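Local coordinates for Non-structural protein (Porcine reproductive and respiratory syndrome virus, PDB 3IFU) that is a zinc-finger-bearing, papain-like leader protease that probably cuts itself from the viral polyprotein and suppresses host interferon-beta production, at residues 15-19 against 78-82; 142-147 against 175-180. Residues are numbered along the deposited sequence.

Contact 1 of 2, residues 15-19 against 78-82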
ATOM      1  N   ARG A  15      17.770   4.983  11.279  1.00 53.11           N
ATOM      2  CA  ARG A  15      17.614   4.004  10.201  1.00 52.68           C
ATOM      3  C   ARG A  15      16.652   4.380   9.070  1.00 51.85           C
ATOM      4  O   ARG A  15      15.729   5.190   9.226  1.00 49.51           O
ATOM      5  CB  ARG A  15      17.233   2.640  10.774  1.00 53.10           C
ATOM      6  CG  ARG A  15      18.323   2.052  11.652  1.00 54.98           C
ATOM      7  CD  ARG A  15      17.991   0.650  12.095  1.00 56.58           C
ATOM      8  NE  ARG A  15      18.924   0.166  13.106  1.00 59.90           N
ATOM      9  CZ  ARG A  15      18.942   0.587  14.365  1.00 60.10           C
ATOM     10  NH1 ARG A  15      19.824   0.091  15.220  1.00 61.78           N
ATOM     11  NH2 ARG A  15      18.072   1.502  14.768  1.00 60.28           N
ATOM     12  N   VAL A  16      16.879   3.749   7.926  1.00 49.35           N
ATOM     13  CA  VAL A  16      16.113   4.004   6.726  1.00 47.50           C
ATOM     14  C   VAL A  16      15.442   2.760   6.137  1.00 46.62           C
ATOM     15  O   VAL A  16      15.884   1.635   6.367  1.00 47.02           O
ATOM     16  CB  VAL A  16      17.053   4.637   5.663  1.00 47.80           C
ATOM     17  CG1 VAL A  16      16.467   4.485   4.280  1.00 48.74           C
ATOM     18  CG2 VAL A  16      17.287   6.110   5.990  1.00 46.15           C
ATOM     19  N   PHE A  17      14.367   2.976   5.386  1.00 45.89           N
ATOM     20  CA  PHE A  17      13.659   1.889   4.712  1.00 45.62           C
ATOM     21  C   PHE A  17      13.286   2.382   3.321  1.00 46.38           C
ATOM     22  O   PHE A  17      13.299   3.581   3.067  1.00 47.73           O
ATOM     23  CB  PHE A  17      12.417   1.445   5.511  1.00 44.08           C
ATOM     24  CG  PHE A  17      11.306   2.469   5.583  1.00 43.45           C
ATOM     25  CD1 PHE A  17      10.351   2.564   4.567  1.00 42.93           C
ATOM     26  CD2 PHE A  17      11.174   3.297   6.706  1.00 42.24           C
ATOM     27  CE1 PHE A  17       9.277   3.467   4.672  1.00 40.97           C
ATOM     28  CE2 PHE A  17      10.110   4.198   6.818  1.00 38.95           C
ATOM     29  CZ  PHE A  17       9.158   4.282   5.801  1.00 40.17           C
ATOM     30  N   VAL A  18      12.984   1.464   2.412  1.00 47.26           N
ATOM     31  CA  VAL A  18      12.625   1.844   1.052  1.00 47.43           C
ATOM     32  C   VAL A  18      11.213   1.388   0.679  1.00 48.96           C
ATOM     33  O   VAL A  18      10.873   0.210   0.811  1.00 51.56           O
ATOM     34  CB  VAL A  18      13.639   1.264   0.046  1.00 46.50           C
ATOM     35  CG1 VAL A  18      13.395   1.822  -1.338  1.00 44.55           C
ATOM     36  CG2 VAL A  18      15.038   1.587   0.500  1.00 46.05           C
ATOM     37  N   ALA A  19      10.392   2.340   0.237  1.00 49.77           N
ATOM     38  CA  ALA A  19       9.009   2.083  -0.180  1.00 50.07           C
ATOM     39  C   ALA A  19       8.913   2.619  -1.602  1.00 51.92           C
ATOM     40  O   ALA A  19       9.247   3.777  -1.866  1.00 50.99           O
ATOM     41  CB  ALA A  19       8.030   2.800   0.732  1.00 47.71           C
ATOM     42  N   LEU A  78      15.782  -3.872   2.708  1.00 42.10           N
ATOM     43  CA  LEU A  78      15.458  -2.511   3.128  1.00 42.06           C
ATOM     44  C   LEU A  78      14.073  -2.168   2.600  1.00 43.95           C
ATOM     45  O   LEU A  78      13.387  -1.270   3.110  1.00 45.40           O
ATOM     46  CB  LEU A  78      16.480  -1.511   2.574  1.00 39.23           C
ATOM     47  CG  LEU A  78      17.805  -1.366   3.322  1.00 37.15           C
ATOM     48  CD1 LEU A  78      18.725  -0.436   2.563  1.00 34.22           C
ATOM     49  CD2 LEU A  78      17.540  -0.822   4.708  1.00 36.34           C
ATOM     50  N   SER A  79      13.676  -2.907   1.572  1.00 43.07           N
ATOM     51  CA  SER A  79      12.389  -2.741   0.923  1.00 41.54           C
ATOM     52  C   SER A  79      11.271  -3.529   1.624  1.00 40.52           C
ATOM     53  O   SER A  79      10.095  -3.279   1.390  1.00 40.66           O
ATOM     54  CB  SER A  79      12.529  -3.181  -0.537  1.00 43.03           C
ATOM     55  OG  SER A  79      11.280  -3.245  -1.188  1.00 50.02           O
ATOM     56  N   ALA A  80      11.632  -4.472   2.494  1.00 39.18           N
ATOM     57  CA  ALA A  80      10.634  -5.275   3.196  1.00 37.19           C
ATOM     58  C   ALA A  80      10.267  -4.732   4.578  1.00 37.52           C
ATOM     59  O   ALA A  80       9.268  -5.159   5.174  1.00 35.28           O
ATOM     60  CB  ALA A  80      11.115  -6.709   3.315  1.00 36.94           C
ATOM     61  N   ILE A  81      11.053  -3.779   5.075  1.00 36.12           N
ATOM     62  CA  ILE A  81      10.809  -3.199   6.392  1.00 36.99           C
ATOM     63  C   ILE A  81       9.405  -2.602   6.595  1.00 37.61           C
ATOM     64  O   ILE A  81       8.702  -2.968   7.544  1.00 36.85           O
ATOM     65  CB  ILE A  81      11.886  -2.136   6.740  1.00 35.46           C
ATOM     66  CG1 ILE A  81      13.278  -2.778   6.664  1.00 37.25           C
ATOM     67  CG2 ILE A  81      11.648  -1.588   8.139  1.00 32.76           C
ATOM     68  CD1 ILE A  81      14.387  -1.937   7.217  1.00 36.73           C
ATOM     69  N   PHE A  82       8.990  -1.704   5.706  1.00 36.62           N
ATOM     70  CA  PHE A  82       7.674  -1.090   5.822  1.00 36.94           C
ATOM     71  C   PHE A  82       6.499  -2.074   5.689  1.00 36.52           C
ATOM     72  O   PHE A  82       5.604  -2.082   6.534  1.00 40.16           O
ATOM     73  CB  PHE A  82       7.508   0.042   4.799  1.00 38.03           C
ATOM     74  CG  PHE A  82       6.169   0.706   4.860  1.00 37.46           C
ATOM     75  CD1 PHE A  82       5.828   1.513   5.941  1.00 37.97           C
ATOM     76  CD2 PHE A  82       5.213   0.461   3.883  1.00 37.53           C
ATOM     77  CE1 PHE A  82       4.550   2.061   6.054  1.00 35.92           C
ATOM     78  CE2 PHE A  82       3.934   1.004   3.988  1.00 36.87           C
ATOM     79  CZ  PHE A  82       3.605   1.806   5.080  1.00 37.06           C
TER
HETATM   80  O   HOH W   1      10.591  -1.205   3.639  1.00 38.24           O
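Phe17 lays its side chain against Ile81 and Phe82, its CB 3.8 Å from Ile81 CB and its CD1 3.8 Å from Phe82 CB. The two phenyl rings are almost parallel, with planes at 16°, but slide apart to a centroid separation of 5.8 Å and barely overlap; Tyr24 of the paired strand 23-25 also meets the Phe17 ring. Beside this apolar patch the backbones join directly: Val18 N donates a hydrogen bond of 2.9 Å to Leu78 O, and the CA of Ser79 makes a CA-H...O contact of 3.3 Å with Val18 O. Val18 suits an extended strand as a beta-branched residue, and its CG2 rests 4.0 Å from Leu78 CB. A water between the two backbones donates to Val18 O (3.2 Å) and Leu78 O (2.8 Å) and accepts from Phe82 N (2.7 Å). Zinc finger and protease domain are thus joined by apolar side chains, while backbone and water bonds satisfy polar groups that burial would otherwise strand.

Contact 2 of 2, residues 142-147 against 175-180. With ZN (zinc ion), chain B.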
ATOM      1  N   ALA A 142       8.666 -11.891  -3.417  1.00 43.87           N
ATOM      2  CA  ALA A 142       9.945 -12.563  -3.277  1.00 42.52           C
ATOM      3  C   ALA A 142      10.118 -13.818  -4.102  1.00 42.55           C
ATOM      4  O   ALA A 142       9.184 -14.311  -4.730  1.00 42.06           O
ATOM      5  CB  ALA A 142      10.166 -12.899  -1.802  1.00 40.01           C
ATOM      6  N   ASN A 143      11.351 -14.309  -4.099  1.00 43.55           N
ATOM      7  CA  ASN A 143      11.724 -15.555  -4.749  1.00 45.25           C
ATOM      8  C   ASN A 143      12.745 -16.158  -3.792  1.00 45.95           C
ATOM      9  O   ASN A 143      12.738 -15.813  -2.611  1.00 44.77           O
ATOM     10  CB  ASN A 143      12.279 -15.343  -6.177  1.00 45.25           C
ATOM     11  CG  ASN A 143      13.525 -14.470  -6.238  1.00 44.05           C
ATOM     12  OD1 ASN A 143      13.908 -14.020  -7.318  1.00 46.46           O
ATOM     13  ND2 ASN A 143      14.164 -14.238  -5.102  1.00 43.51           N
ATOM     14  N   SER A 144      13.618 -17.032  -4.272  1.00 48.31           N
ATOM     15  CA  SER A 144      14.588 -17.673  -3.389  1.00 49.44           C
ATOM     16  C   SER A 144      15.818 -16.849  -2.988  1.00 49.61           C
ATOM     17  O   SER A 144      16.597 -17.271  -2.131  1.00 50.19           O
ATOM     18  CB  SER A 144      15.038 -19.004  -4.005  1.00 50.42           C
ATOM     19  OG  SER A 144      15.675 -18.808  -5.257  1.00 52.35           O
ATOM     20  N   LEU A 145      15.988 -15.670  -3.577  1.00 49.41           N
ATOM     21  CA  LEU A 145      17.143 -14.834  -3.259  1.00 47.68           C
ATOM     22  C   LEU A 145      16.831 -13.389  -2.922  1.00 46.18           C
ATOM     23  O   LEU A 145      17.600 -12.741  -2.213  1.00 47.03           O
ATOM     24  CB  LEU A 145      18.139 -14.847  -4.425  1.00 48.81           C
ATOM     25  CG  LEU A 145      19.057 -16.072  -4.519  1.00 51.23           C
ATOM     26  CD1 LEU A 145      19.407 -16.349  -5.976  1.00 51.54           C
ATOM     27  CD2 LEU A 145      20.312 -15.839  -3.679  1.00 49.17           C
ATOM     28  N   HIS A 146      15.712 -12.870  -3.416  1.00 43.97           N
ATOM     29  CA  HIS A 146      15.398 -11.471  -3.168  1.00 41.95           C
ATOM     30  C   HIS A 146      13.973 -11.177  -2.734  1.00 41.28           C
ATOM     31  O   HIS A 146      13.092 -12.027  -2.823  1.00 42.86           O
ATOM     32  CB  HIS A 146      15.716 -10.682  -4.428  1.00 41.27           C
ATOM     33  CG  HIS A 146      17.020 -11.064  -5.055  1.00 43.49           C
ATOM     34  ND1 HIS A 146      18.235 -10.640  -4.563  1.00 41.21           N
ATOM     35  CD2 HIS A 146      17.300 -11.867  -6.109  1.00 42.63           C
ATOM     36  CE1 HIS A 146      19.207 -11.158  -5.290  1.00 38.72           C
ATOM     37  NE2 HIS A 146      18.667 -11.907  -6.233  1.00 41.75           N
ATOM     38  N   VAL A 147      13.762  -9.957  -2.255  1.00 39.85           N
ATOM     39  CA  VAL A 147      12.443  -9.509  -1.833  1.00 37.68           C
ATOM     40  C   VAL A 147      12.270  -8.060  -2.264  1.00 38.27           C
ATOM     41  O   VAL A 147      13.247  -7.366  -2.550  1.00 37.07           O
ATOM     42  CB  VAL A 147      12.242  -9.592  -0.287  1.00 36.75           C
ATOM     43  CG1 VAL A 147      12.450 -11.013   0.197  1.00 34.22           C
ATOM     44  CG2 VAL A 147      13.171  -8.630   0.424  1.00 34.20           C
ATOM     45  N   PRO A 175       9.747 -18.549   0.951  1.00 55.89           N
ATOM     46  CA  PRO A 175      10.361 -18.577  -0.382  1.00 54.44           C
ATOM     47  C   PRO A 175      11.887 -18.556  -0.402  1.00 53.05           C
ATOM     48  O   PRO A 175      12.508 -19.030  -1.349  1.00 51.70           O
ATOM     49  CB  PRO A 175       9.772 -17.337  -1.055  1.00 54.68           C
ATOM     50  CG  PRO A 175       8.425 -17.224  -0.413  1.00 55.71           C
ATOM     51  CD  PRO A 175       8.749 -17.471   1.042  1.00 54.98           C
ATOM     52  N   PHE A 176      12.488 -18.019   0.651  1.00 52.57           N
ATOM     53  CA  PHE A 176      13.940 -17.894   0.703  1.00 53.83           C
ATOM     54  C   PHE A 176      14.570 -18.327   2.024  1.00 55.01           C
ATOM     55  O   PHE A 176      13.881 -18.545   3.025  1.00 55.55           O
ATOM     56  CB  PHE A 176      14.313 -16.439   0.432  1.00 52.14           C
ATOM     57  CG  PHE A 176      13.591 -15.467   1.325  1.00 51.97           C
ATOM     58  CD1 PHE A 176      14.019 -15.248   2.629  1.00 52.22           C
ATOM     59  CD2 PHE A 176      12.451 -14.807   0.878  1.00 50.61           C
ATOM     60  CE1 PHE A 176      13.320 -14.387   3.472  1.00 54.05           C
ATOM     61  CE2 PHE A 176      11.746 -13.948   1.715  1.00 50.48           C
ATOM     62  CZ  PHE A 176      12.181 -13.737   3.012  1.00 51.61           C
ATOM     63  N   GLU A 177      15.895 -18.438   2.001  1.00 54.15           N
ATOM     64  CA  GLU A 177      16.682 -18.809   3.167  1.00 53.99           C
ATOM     65  C   GLU A 177      17.458 -17.566   3.567  1.00 52.42           C
ATOM     66  O   GLU A 177      17.699 -17.307   4.740  1.00 52.22           O
ATOM     67  CB  GLU A 177      17.664 -19.919   2.808  1.00 57.28           C
ATOM     68  CG  GLU A 177      17.016 -21.255   2.542  1.00 60.77           C
ATOM     69  CD  GLU A 177      16.423 -21.831   3.801  1.00 63.90           C
ATOM     70  OE1 GLU A 177      15.352 -21.349   4.232  1.00 65.10           O
ATOM     71  OE2 GLU A 177      17.045 -22.753   4.370  1.00 64.25           O
ATOM     72  N   CYS A 178      17.844 -16.798   2.562  1.00 50.99           N
ATOM     73  CA  CYS A 178      18.591 -15.579   2.786  1.00 51.50           C
ATOM     74  C   CYS A 178      18.340 -14.593   1.654  1.00 51.94           C
ATOM     75  O   CYS A 178      18.912 -14.707   0.572  1.00 51.09           O
ATOM     76  CB  CYS A 178      20.084 -15.889   2.888  1.00 50.90           C
ATOM     77  SG  CYS A 178      21.131 -14.434   3.005  1.00 53.30           S
ATOM     78  N   ALA A 179      17.460 -13.635   1.909  1.00 51.24           N
ATOM     79  CA  ALA A 179      17.157 -12.620   0.925  1.00 49.84           C
ATOM     80  C   ALA A 179      18.042 -11.432   1.267  1.00 50.24           C
ATOM     81  O   ALA A 179      17.995 -10.902   2.378  1.00 50.05           O
ATOM     82  CB  ALA A 179      15.681 -12.235   0.995  1.00 49.00           C
ATOM     83  N   MET A 180      18.872 -11.036   0.313  1.00 50.25           N
ATOM     84  CA  MET A 180      19.781  -9.913   0.493  1.00 51.07           C
ATOM     85  C   MET A 180      19.744  -9.125  -0.793  1.00 51.09           C
ATOM     86  O   MET A 180      19.919  -7.887  -0.762  1.00 51.14           O
ATOM     87  CB  MET A 180      21.213 -10.384   0.727  1.00 50.41           C
ATOM     88  CG  MET A 180      21.443 -11.167   1.988  1.00 53.16           C
ATOM     89  SD  MET A 180      23.204 -11.156   2.352  1.00 57.23           S
ATOM     90  CE  MET A 180      23.799 -12.319   1.120  1.00 59.59           C
ATOM     91  OXT MET A 180      19.565  -9.802  -1.821  1.00 51.62           O
TER
HETATM   92 ZN    ZN B 181      18.484  -8.834  -3.301  1.00 64.76          ZN
HETATM   93  O   HOH W   2      18.357 -17.633  -0.243  1.00 52.73           O
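The C-terminal tail, residues 175-180, runs along the turn of a beta-hairpin formed by the antiparallel strands 140-142 and 147-148 of the protease domain; within the turn, Asn143 N donates to His146 O (3.1 Å). Pro175 starts the tail, its O receiving a CA-H...O contact from Ser144 CA at 3.2 Å. Phe176 then fills the space beneath the hairpin: its CE2 lies 4.0 Å from Ala142 CB and 3.4 Å from Val147 CG1, and Leu116 of helix 113-118 adds to this apolar pocket, which suits a large flat side chain. Glu177 is exposed, as befits a charged residue, and its backbone O is hydrogen-bonded to Thr112 OG1. Cys178 N donates to a water that in turn donates to Ser144 O, at 3.0 and 2.6 Å, so the water spans a gap between the backbones. At Ala179 the chains again touch directly: the CB, small enough to fit, sits 3.5 Å from Val147 CG1, and the CA approaches Leu145 O at 3.2 Å. Met180 N gives the same carbonyl a weak hydrogen bond of 3.3 Å. OXT exists only on a free C-terminus, so this zinc site needs a chain ending here, consistent with self-cleavage; beside Cys70 and Cys76, His146 ND1 binds the metal at 2.2 Å and Met180 OXT at 2.1 Å.

Both segments of contact 1 precede those of contact 2 in the sequence, and the contact centres lie 16 Å apart. They nevertheless touch: Ala80 CB of contact 1 packs 4.0 Å from Val147 CG2 of contact 2. Contact 1 lies near both zinc sites without binding either metal: the side chain of Val16 is about 5 Å from that of Cys25 and about 8 Å from the finger zinc, while that of Ser79 is about 5 Å from that of Cys76. Contact 2 supplies two of the four ligands of the second zinc, which Cys70 and Cys76 complete. Residues 78-82 thus touch strand 16-18 of the finger and, through Ala80, Val147 beside the C-terminal zinc site.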